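Local coordinates for protein galactose-binding lectin (Arachis hypogaea, PDB 2DVA) that binds D-galactose as a legume lectin, a homotetramer whose subunits carry calcium and manganese ions, at residues Val4-Asn9 / Arg221-Thr226; Ser64-Phe69 / Lys162-Tyr167; Thr171-Val176 / Thr187-Val192. All blocks are in the same frame, centred on the assembly; numbering follows the deposited sequence.

Contact 1 of 3, residues Val4-Asn9 / Arg221-Thr226; sequences VSFNFN and RSWSFT
The ring of Phe6 is wedged between two residues of the antiparallel partner strand. One of its faces takes CB of Phe225, which sits 3.7 Å from the ring centroid in a CH-pi contact, while its edge is turned toward the face of the Trp223 six-membered ring. That edge-to-face pair has centroids 4.9 Å apart and planes at 81°, with Phe6 CE1 and CZ doing the touching; CE1 comes to 3.7 Å from Trp223 CD2. Against the Phe225 ring, by contrast, Phe6 lies nearly parallel but slid aside, so that the two scarcely overlap. The chi1 of 55° sets CG of Phe6 between its own N and carbonyl carbon and swings the ring across to the neighbouring strand.

This cluster belongs to the flat back sheet of the legume lectin sandwich, on the face directed at the other sheet, where Phe6 also stacks on Tyr48 and Trp223 meets Phe206 edge-to-face. In the backbone, Phe225 N donates to Phe6 O at 2.9 Å, and Phe8 N reaches Trp223 O at 2.6 Å. The other face carries smaller polar groups: Asn7 OD1 lies 3.5 Å from Ser224 CB, and Ser224 OG is hydrogen-bonded to Ser68 OG on the next strand. Arg221 and Ser222 form a classic beta bulge opposite Ser70, whose OG pairs with that of Ser222. Asn9 ND2 bonds Asn182 O of the second subunit.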
loop_
_atom_site.group_PDB
_atom_site.type_symbol
_atom_site.label_atom_id
_atom_site.label_comp_id
_atom_site.label_asym_id
_atom_site.label_seq_id
_atom_site.Cartn_x
_atom_site.Cartn_y
_atom_site.Cartn_z
ATOM N N VAL A 4 -10.344 2.955 -3.984
ATOM C CA VAL A 4 -9.813 2.383 -5.210
ATOM C C VAL A 4 -8.382 2.894 -5.302
ATOM O O VAL A 4 -8.147 4.103 -5.297
ATOM C CB VAL A 4 -10.596 2.845 -6.460
ATOM C CG1 VAL A 4 -9.960 2.261 -7.714
ATOM C CG2 VAL A 4 -12.050 2.403 -6.363
ATOM N N SER A 5 -7.423 1.978 -5.355
ATOM C CA SER A 5 -6.030 2.382 -5.441
ATOM C C SER A 5 -5.192 1.399 -6.235
ATOM O O SER A 5 -5.294 0.185 -6.063
ATOM C CB SER A 5 -5.426 2.540 -4.043
ATOM O OG SER A 5 -5.370 1.292 -3.384
ATOM N N PHE A 6 -4.364 1.941 -7.116
ATOM C CA PHE A 6 -3.490 1.125 -7.932
ATOM C C PHE A 6 -2.189 1.864 -8.161
ATOM O O PHE A 6 -2.064 3.040 -7.810
ATOM C CB PHE A 6 -4.165 0.765 -9.260
ATOM C CG PHE A 6 -4.663 1.947 -10.051
ATOM C CD1 PHE A 6 -3.785 2.722 -10.804
ATOM C CD2 PHE A 6 -6.024 2.241 -10.101
ATOM C CE1 PHE A 6 -4.256 3.766 -11.602
ATOM C CE2 PHE A 6 -6.507 3.285 -10.898
ATOM C CZ PHE A 6 -5.621 4.046 -11.651
ATOM N N ASN A 7 -1.216 1.169 -8.735
ATOM C CA ASN A 7 0.080 1.764 -8.987
ATOM C C ASN A 7 0.788 1.043 -10.120
ATOM O O ASN A 7 1.296 -0.067 -9.944
ATOM C CB ASN A 7 0.925 1.717 -7.709
ATOM C CG ASN A 7 2.369 2.128 -7.940
ATOM O OD1 ASN A 7 2.647 3.108 -8.628
ATOM N ND2 ASN A 7 3.296 1.383 -7.350
ATOM N N PHE A 8 0.793 1.683 -11.286
ATOM C CA PHE A 8 1.441 1.154 -12.476
ATOM C C PHE A 8 2.848 1.732 -12.555
ATOM O O PHE A 8 3.020 2.928 -12.786
ATOM C CB PHE A 8 0.675 1.570 -13.734
ATOM C CG PHE A 8 -0.651 0.883 -13.903
ATOM C CD1 PHE A 8 -0.713 -0.461 -14.258
ATOM C CD2 PHE A 8 -1.838 1.583 -13.722
ATOM C CE1 PHE A 8 -1.943 -1.096 -14.436
ATOM C CE2 PHE A 8 -3.072 0.960 -13.896
ATOM C CZ PHE A 8 -3.125 -0.382 -14.254
ATOM N N ASN A 9 3.851 0.889 -12.351
ATOM C CA ASN A 9 5.237 1.337 -12.430
ATOM C C ASN A 9 5.652 1.267 -13.895
ATOM O O ASN A 9 6.599 1.926 -14.318
ATOM C CB ASN A 9 6.136 0.431 -11.588
ATOM C CG ASN A 9 5.700 0.362 -10.138
ATOM O OD1 ASN A 9 5.627 1.380 -9.450
ATOM N ND2 ASN A 9 5.405 -0.843 -9.668
ATOM N N ARG A 221 4.559 7.064 -18.644
ATOM C CA ARG A 221 5.545 6.171 -18.046
ATOM C C ARG A 221 5.113 5.441 -16.778
ATOM O O ARG A 221 5.510 4.299 -16.549
ATOM C CB ARG A 221 6.820 6.967 -17.769
ATOM C CG ARG A 221 7.375 7.666 -19.002
ATOM C CD ARG A 221 8.263 8.840 -18.614
ATOM N NE ARG A 221 9.303 8.460 -17.662
ATOM C CZ ARG A 221 10.319 7.650 -17.943
ATOM N NH1 ARG A 221 10.441 7.125 -19.158
ATOM N NH2 ARG A 221 11.215 7.365 -17.007
ATOM N N SER A 222 4.316 6.101 -15.948
ATOM C CA SER A 222 3.865 5.495 -14.703
ATOM C C SER A 222 2.596 6.184 -14.238
ATOM O O SER A 222 2.280 7.283 -14.695
ATOM C CB SER A 222 4.953 5.616 -13.629
ATOM O OG SER A 222 5.255 6.971 -13.342
ATOM N N TRP A 223 1.876 5.542 -13.324
ATOM C CA TRP A 223 0.624 6.093 -12.828
ATOM C C TRP A 223 0.159 5.403 -11.550
ATOM O O TRP A 223 -0.001 4.183 -11.526
ATOM C CB TRP A 223 -0.456 5.954 -13.916
ATOM C CG TRP A 223 -1.778 6.600 -13.585
ATOM C CD1 TRP A 223 -1.985 7.655 -12.746
ATOM C CD2 TRP A 223 -3.067 6.254 -14.122
ATOM N NE1 TRP A 223 -3.318 7.986 -12.725
ATOM C CE2 TRP A 223 -4.006 7.147 -13.559
ATOM C CE3 TRP A 223 -3.516 5.282 -15.025
ATOM C CZ2 TRP A 223 -5.372 7.096 -13.868
ATOM C CZ3 TRP A 223 -4.881 5.230 -15.336
ATOM C CH2 TRP A 223 -5.790 6.134 -14.756
ATOM N N SER A 224 -0.029 6.185 -10.487
ATOM C CA SER A 224 -0.528 5.660 -9.220
ATOM C C SER A 224 -1.794 6.452 -8.904
ATOM O O SER A 224 -1.917 7.619 -9.279
ATOM C CB SER A 224 0.511 5.801 -8.092
ATOM O OG SER A 224 0.872 7.147 -7.848
ATOM N N PHE A 225 -2.735 5.824 -8.211
ATOM C CA PHE A 225 -4.001 6.481 -7.927
ATOM C C PHE A 225 -4.685 5.911 -6.691
ATOM O O PHE A 225 -4.625 4.712 -6.423
ATOM C CB PHE A 225 -4.901 6.326 -9.173
ATOM C CG PHE A 225 -6.332 6.773 -8.985
ATOM C CD1 PHE A 225 -7.251 5.972 -8.307
ATOM C CD2 PHE A 225 -6.772 7.978 -9.527
ATOM C CE1 PHE A 225 -8.592 6.361 -8.176
ATOM C CE2 PHE A 225 -8.109 8.379 -9.402
ATOM C CZ PHE A 225 -9.021 7.564 -8.723
ATOM N N THR A 226 -5.314 6.792 -5.925
ATOM C CA THR A 226 -6.059 6.379 -4.751
ATOM C C THR A 226 -7.248 7.304 -4.601
ATOM O O THR A 226 -7.093 8.527 -4.560
ATOM C CB THR A 226 -5.264 6.471 -3.434
ATOM O OG1 THR A 226 -4.085 5.665 -3.506
ATOM C CG2 THR A 226 -6.131 5.965 -2.290
#

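Contact 2 of 3, residues Ser64-Phe69 / Lys162-Tyr167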
loop_
_atom_site.group_PDB
_atom_site.type_symbol
_atom_site.label_atom_id
_atom_site.label_comp_id
_atom_site.label_asym_id
_atom_site.label_seq_id
_atom_site.Cartn_x
_atom_site.Cartn_y
_atom_site.Cartn_z
ATOM N N SER A 64 -12.659 11.855 -2.794
ATOM C CA SER A 64 -11.468 12.682 -2.937
ATOM C C SER A 64 -10.480 11.724 -3.586
ATOM O O SER A 64 -10.649 10.506 -3.493
ATOM C CB SER A 64 -10.892 13.103 -1.576
ATOM O OG SER A 64 -11.629 14.143 -0.967
ATOM N N PHE A 65 -9.469 12.250 -4.265
ATOM C CA PHE A 65 -8.465 11.368 -4.837
ATOM C C PHE A 65 -7.091 12.008 -4.915
ATOM O O PHE A 65 -6.954 13.229 -4.982
ATOM C CB PHE A 65 -8.898 10.797 -6.213
ATOM C CG PHE A 65 -8.986 11.806 -7.332
ATOM C CD1 PHE A 65 -7.845 12.412 -7.850
ATOM C CD2 PHE A 65 -10.216 12.110 -7.905
ATOM C CE1 PHE A 65 -7.933 13.308 -8.929
ATOM C CE2 PHE A 65 -10.312 13.001 -8.975
ATOM C CZ PHE A 65 -9.167 13.599 -9.487
ATOM N N LEU A 66 -6.081 11.153 -4.833
ATOM C CA LEU A 66 -4.694 11.556 -4.932
ATOM C C LEU A 66 -4.175 10.685 -6.053
ATOM O O LEU A 66 -4.406 9.474 -6.062
ATOM C CB LEU A 66 -3.931 11.240 -3.645
ATOM C CG LEU A 66 -2.421 11.491 -3.713
ATOM C CD1 LEU A 66 -2.161 12.982 -3.893
ATOM C CD2 LEU A 66 -1.756 10.984 -2.447
ATOM N N THR A 67 -3.491 11.295 -7.010
ATOM C CA THR A 67 -2.957 10.539 -8.131
ATOM C C THR A 67 -1.715 11.238 -8.672
ATOM O O THR A 67 -1.624 12.465 -8.668
ATOM C CB THR A 67 -4.031 10.400 -9.258
ATOM O OG1 THR A 67 -3.538 9.552 -10.307
ATOM C CG2 THR A 67 -4.383 11.765 -9.836
ATOM N N SER A 68 -0.741 10.456 -9.108
ATOM C CA SER A 68 0.460 11.043 -9.670
ATOM C C SER A 68 0.897 10.185 -10.833
ATOM O O SER A 68 0.702 8.972 -10.834
ATOM C CB SER A 68 1.574 11.146 -8.618
ATOM O OG SER A 68 2.076 9.874 -8.273
ATOM N N PHE A 69 1.479 10.819 -11.839
ATOM C CA PHE A 69 1.924 10.090 -13.008
ATOM C C PHE A 69 3.075 10.832 -13.662
ATOM O O PHE A 69 3.318 11.998 -13.361
ATOM C CB PHE A 69 0.749 9.946 -13.983
ATOM C CG PHE A 69 0.052 11.245 -14.294
ATOM C CD1 PHE A 69 0.566 12.119 -15.253
ATOM C CD2 PHE A 69 -1.121 11.595 -13.633
ATOM C CE1 PHE A 69 -0.081 13.314 -15.552
ATOM C CE2 PHE A 69 -1.776 12.791 -13.922
ATOM C CZ PHE A 69 -1.256 13.650 -14.885
ATOM N N LYS A 162 6.811 14.942 -14.040
ATOM C CA LYS A 162 6.090 14.291 -12.960
ATOM C C LYS A 162 4.921 15.184 -12.582
ATOM O O LYS A 162 5.054 16.406 -12.531
ATOM C CB LYS A 162 7.012 14.086 -11.759
ATOM C CG LYS A 162 8.239 13.236 -12.088
ATOM C CD LYS A 162 9.267 13.256 -10.966
ATOM C CE LYS A 162 10.547 12.534 -11.383
ATOM N NZ LYS A 162 11.198 13.176 -12.572
ATOM N N VAL A 163 3.769 14.571 -12.339
ATOM C CA VAL A 163 2.584 15.327 -11.981
ATOM C C VAL A 163 1.883 14.699 -10.781
ATOM O O VAL A 163 1.787 13.478 -10.668
ATOM C CB VAL A 163 1.587 15.386 -13.173
ATOM C CG1 VAL A 163 0.339 16.172 -12.782
ATOM C CG2 VAL A 163 2.254 16.020 -14.386
ATOM N N THR A 164 1.417 15.547 -9.874
ATOM C CA THR A 164 0.679 15.084 -8.708
ATOM C C THR A 164 -0.619 15.879 -8.692
ATOM O O THR A 164 -0.607 17.108 -8.800
ATOM C CB THR A 164 1.431 15.338 -7.390
ATOM O OG1 THR A 164 2.667 14.615 -7.392
ATOM C CG2 THR A 164 0.588 14.860 -6.203
ATOM N N VAL A 165 -1.737 15.174 -8.576
ATOM C CA VAL A 165 -3.039 15.816 -8.554
ATOM C C VAL A 165 -3.811 15.437 -7.292
ATOM O O VAL A 165 -3.797 14.282 -6.860
ATOM C CB VAL A 165 -3.883 15.414 -9.793
ATOM C CG1 VAL A 165 -5.257 16.066 -9.725
ATOM C CG2 VAL A 165 -3.163 15.829 -11.077
ATOM N N ILE A 166 -4.469 16.423 -6.698
ATOM C CA ILE A 166 -5.275 16.203 -5.502
ATOM C C ILE A 166 -6.668 16.776 -5.721
ATOM O O ILE A 166 -6.814 17.939 -6.102
ATOM C CB ILE A 166 -4.699 16.926 -4.261
ATOM C CG1 ILE A 166 -3.322 16.378 -3.897
ATOM C CG2 ILE A 166 -5.647 16.767 -3.085
ATOM C CD1 ILE A 166 -2.694 17.105 -2.719
ATOM N N TYR A 167 -7.691 15.964 -5.501
ATOM C CA TYR A 167 -9.049 16.468 -5.605
ATOM C C TYR A 167 -9.663 16.361 -4.213
ATOM O O TYR A 167 -9.833 15.265 -3.682
ATOM C CB TYR A 167 -9.895 15.661 -6.587
ATOM C CG TYR A 167 -11.290 16.231 -6.722
ATOM C CD1 TYR A 167 -11.510 17.441 -7.391
ATOM C CD2 TYR A 167 -12.381 15.606 -6.120
ATOM C CE1 TYR A 167 -12.780 18.011 -7.451
ATOM C CE2 TYR A 167 -13.654 16.169 -6.173
ATOM C CZ TYR A 167 -13.846 17.367 -6.837
ATOM O OH TYR A 167 -15.104 17.921 -6.884
#
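Val165 N donates to Thr67 O across 2.7 Å, nearly in line with the carbonyl, and Thr67 N returns a 3.0 Å bond to Val165 O. The same reciprocal pairing joins Phe65 with Tyr167 and Phe69 with Val163, giving six backbone bonds between antiparallel strands of the back sheet.

Side chains alternate between its faces. On the one directed into the sandwich, Tyr167 CB stands over the middle of the Phe65 ring, 3.6 Å from the centroid and only 11° off the normal. Val165 CG1 meets the same ring at its edge, 3.9 Å from Phe65 CE1. Farther along, Val163 CB lies over the Phe69 ring, displaced toward the rim at CE1 and CZ. In both phenylalanines CG is placed between N and the carbonyl carbon (chi1 68° and 51°), which brings the rings over the partner strand. Phe204 and Phe206 of the opposite sheet then meet Phe65 and Phe69, respectively, edge-to-face.

Between these rings Thr67 lays its methyl CG2 against Val165 CB at 3.7 Å. Its hydroxyl OG1 is held instead by Ser224 O and Trp223 NE1 on the strand beyond. The reverse face is lined by Leu66, Ser68, Thr164 and Ile166; Leu66 CD1 touches Ile166 CG1 at 3.6 Å. One strand pair thus faces two different surroundings: ring-over-CH contacts contribute to the core of the sandwich, while aliphatic and hydroxyl side chains form the other face, where Leu66, Thr164 and Ile166 pack on the third subunit.

Contact 3 of 3, residues Thr171-Val176 / Thr187-Val192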
loop_
_atom_site.group_PDB
_atom_site.type_symbol
_atom_site.label_atom_id
_atom_site.label_comp_id
_atom_site.label_asym_id
_atom_site.label_seq_id
_atom_site.Cartn_x
_atom_site.Cartn_y
_atom_site.Cartn_z
ATOM N N THR A 171 -14.142 20.770 -0.741
ATOM C CA THR A 171 -14.053 22.091 -1.356
ATOM C C THR A 171 -14.226 22.012 -2.865
ATOM O O THR A 171 -14.336 23.038 -3.536
ATOM C CB THR A 171 -12.696 22.760 -1.074
ATOM O OG1 THR A 171 -11.642 21.931 -1.582
ATOM C CG2 THR A 171 -12.507 22.972 0.413
ATOM N N LYS A 172 -14.256 20.792 -3.392
ATOM C CA LYS A 172 -14.384 20.567 -4.831
ATOM C C LYS A 172 -13.186 21.169 -5.552
ATOM O O LYS A 172 -13.274 21.554 -6.715
ATOM C CB LYS A 172 -15.671 21.187 -5.374
ATOM C CG LYS A 172 -16.939 20.592 -4.787
ATOM C CD LYS A 172 -18.177 21.214 -5.410
ATOM C CE LYS A 172 -19.449 20.666 -4.778
ATOM N NZ LYS A 172 -19.565 21.040 -3.341
ATOM N N THR A 173 -12.060 21.248 -4.855
ATOM C CA THR A 173 -10.855 21.819 -5.447
ATOM C C THR A 173 -9.961 20.792 -6.135
ATOM O O THR A 173 -9.553 19.796 -5.531
ATOM C CB THR A 173 -10.005 22.557 -4.381
ATOM O OG1 THR A 173 -10.735 23.683 -3.878
ATOM C CG2 THR A 173 -8.703 23.054 -4.987
ATOM N N LEU A 174 -9.670 21.037 -7.407
ATOM C CA LEU A 174 -8.778 20.172 -8.169
ATOM C C LEU A 174 -7.450 20.926 -8.294
ATOM O O LEU A 174 -7.369 21.917 -9.024
ATOM C CB LEU A 174 -9.335 19.906 -9.572
ATOM C CG LEU A 174 -8.400 19.097 -10.483
ATOM C CD1 LEU A 174 -8.329 17.667 -9.975
ATOM C CD2 LEU A 174 -8.898 19.113 -11.924
ATOM N N SER A 175 -6.419 20.482 -7.577
ATOM C CA SER A 175 -5.122 21.154 -7.652
ATOM C C SER A 175 -4.068 20.271 -8.308
ATOM O O SER A 175 -3.984 19.072 -8.042
ATOM C CB SER A 175 -4.654 21.593 -6.263
ATOM O OG SER A 175 -4.600 20.491 -5.388
ATOM N N VAL A 176 -3.263 20.888 -9.164
ATOM C CA VAL A 176 -2.227 20.197 -9.920
ATOM C C VAL A 176 -0.832 20.768 -9.677
ATOM O O VAL A 176 -0.644 21.984 -9.658
ATOM C CB VAL A 176 -2.521 20.295 -11.438
ATOM C CG1 VAL A 176 -1.486 19.510 -12.229
ATOM C CG2 VAL A 176 -3.932 19.794 -11.730
ATOM N N THR A 187 2.094 25.061 -10.886
ATOM C CA THR A 187 0.837 24.627 -10.291
ATOM C C THR A 187 -0.371 25.376 -10.838
ATOM O O THR A 187 -0.262 26.508 -11.327
ATOM C CB THR A 187 0.815 24.804 -8.743
ATOM O OG1 THR A 187 0.801 26.199 -8.417
ATOM C CG2 THR A 187 2.020 24.127 -8.094
ATOM N N ILE A 188 -1.522 24.720 -10.748
ATOM C CA ILE A 188 -2.787 25.292 -11.173
ATOM C C ILE A 188 -3.879 24.566 -10.392
ATOM O O ILE A 188 -3.807 23.351 -10.193
ATOM C CB ILE A 188 -3.007 25.133 -12.698
ATOM C CG1 ILE A 188 -4.299 25.846 -13.104
ATOM C CG2 ILE A 188 -3.031 23.655 -13.088
ATOM C CD1 ILE A 188 -4.489 25.964 -14.611
ATOM N N ALA A 189 -4.862 25.320 -9.914
ATOM C CA ALA A 189 -5.952 24.742 -9.135
ATOM C C ALA A 189 -7.269 25.386 -9.532
ATOM O O ALA A 189 -7.327 26.580 -9.809
ATOM C CB ALA A 189 -5.693 24.935 -7.639
ATOM N N GLN A 190 -8.328 24.589 -9.548
ATOM C CA GLN A 190 -9.637 25.088 -9.934
ATOM C C GLN A 190 -10.738 24.334 -9.224
ATOM O O GLN A 190 -10.694 23.116 -9.122
ATOM C CB GLN A 190 -9.831 24.930 -11.444
ATOM C CG GLN A 190 -11.212 25.319 -11.948
ATOM C CD GLN A 190 -11.487 26.801 -11.791
ATOM O OE1 GLN A 190 -10.700 27.635 -12.236
ATOM N NE2 GLN A 190 -12.609 27.138 -11.160
ATOM N N VAL A 191 -11.726 25.068 -8.731
ATOM C CA VAL A 191 -12.866 24.452 -8.072
ATOM C C VAL A 191 -13.695 23.832 -9.195
ATOM O O VAL A 191 -14.108 24.535 -10.111
ATOM C CB VAL A 191 -13.729 25.514 -7.325
ATOM C CG1 VAL A 191 -15.039 24.894 -6.855
ATOM C CG2 VAL A 191 -12.959 26.072 -6.129
ATOM N N VAL A 192 -13.904 22.520 -9.137
ATOM C CA VAL A 192 -14.706 21.813 -10.140
ATOM C C VAL A 192 -15.610 20.801 -9.427
ATOM O O VAL A 192 -15.121 19.912 -8.730
ATOM C CB VAL A 192 -13.824 21.042 -11.150
ATOM C CG1 VAL A 192 -14.696 20.452 -12.249
ATOM C CG2 VAL A 192 -12.767 21.965 -11.746
#
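Backbone hydrogen bonds carry most of the hairpin between Thr171-Val176 and Thr187-Val192. Leu174 and Gln190 exchange two of 2.9 Å, although Leu174 N approaches Gln190 O from well above the carbonyl plane. Val176 N reaches Ile188 O at 2.7 Å, close to the axis of that carbonyl, and Val192 N to Lys172 O adds a bond beyond the last strand pair.

Among polar side chains, Thr173 OG1 donates to Thr171 OG1 at 3.0 Å, and Thr171 OG1 is also bonded to Asp168. This knits the turn where Lys172, with a positive phi of 62°, and Thr173 form a G1 beta bulge opposite Asp168. Gln190 curls forward along its own strand, giving NE2 to Val191 O at 3.2 Å. Thr187 OG1 is hydrogen-bonded to Ser64 OG and Asp168 OD1 of the third subunit.

Apolar contacts are sparse. Val176 CB and Ile188 CG2 lie alongside each other at 3.8 Å, on the face packed against strand 137-141; the Ile188 side chain is about 10 Å from the bound manganese. On the other face Ser175 CB meets Ala189 CB at 3.8 Å. Five backbone bonds against few side-chain contacts suggest that the hairpin coheres mainly through its backbone; the short Ser175 and Ala189 are consistent with the third subunit's close approach.

Overall arrangement
The three contacts sample one antiparallel sheet. Contacts 1 and 2 are joined directly, since strands 217-229 and 64-74 are neighbours, with Thr226 O accepting from Leu66 N; contacts 2 and 3 meet through strands 160-168 and 173-179, where Tyr167 OH reaches Val192 O. Contacts 1 and 3 do not touch, their centres about 20 Å apart. Contact 1 is partly buried, whereas contacts 2 and 3 are largely buried, helped by the third subunit. Inward chemistry shifts across the sheet, from rings that meet one another in contact 1, through rings covered mainly by CB atoms of Val163 and Tyr167 in contact 2, to mainly aliphatic residues in contact 3, the one nearest the manganese site.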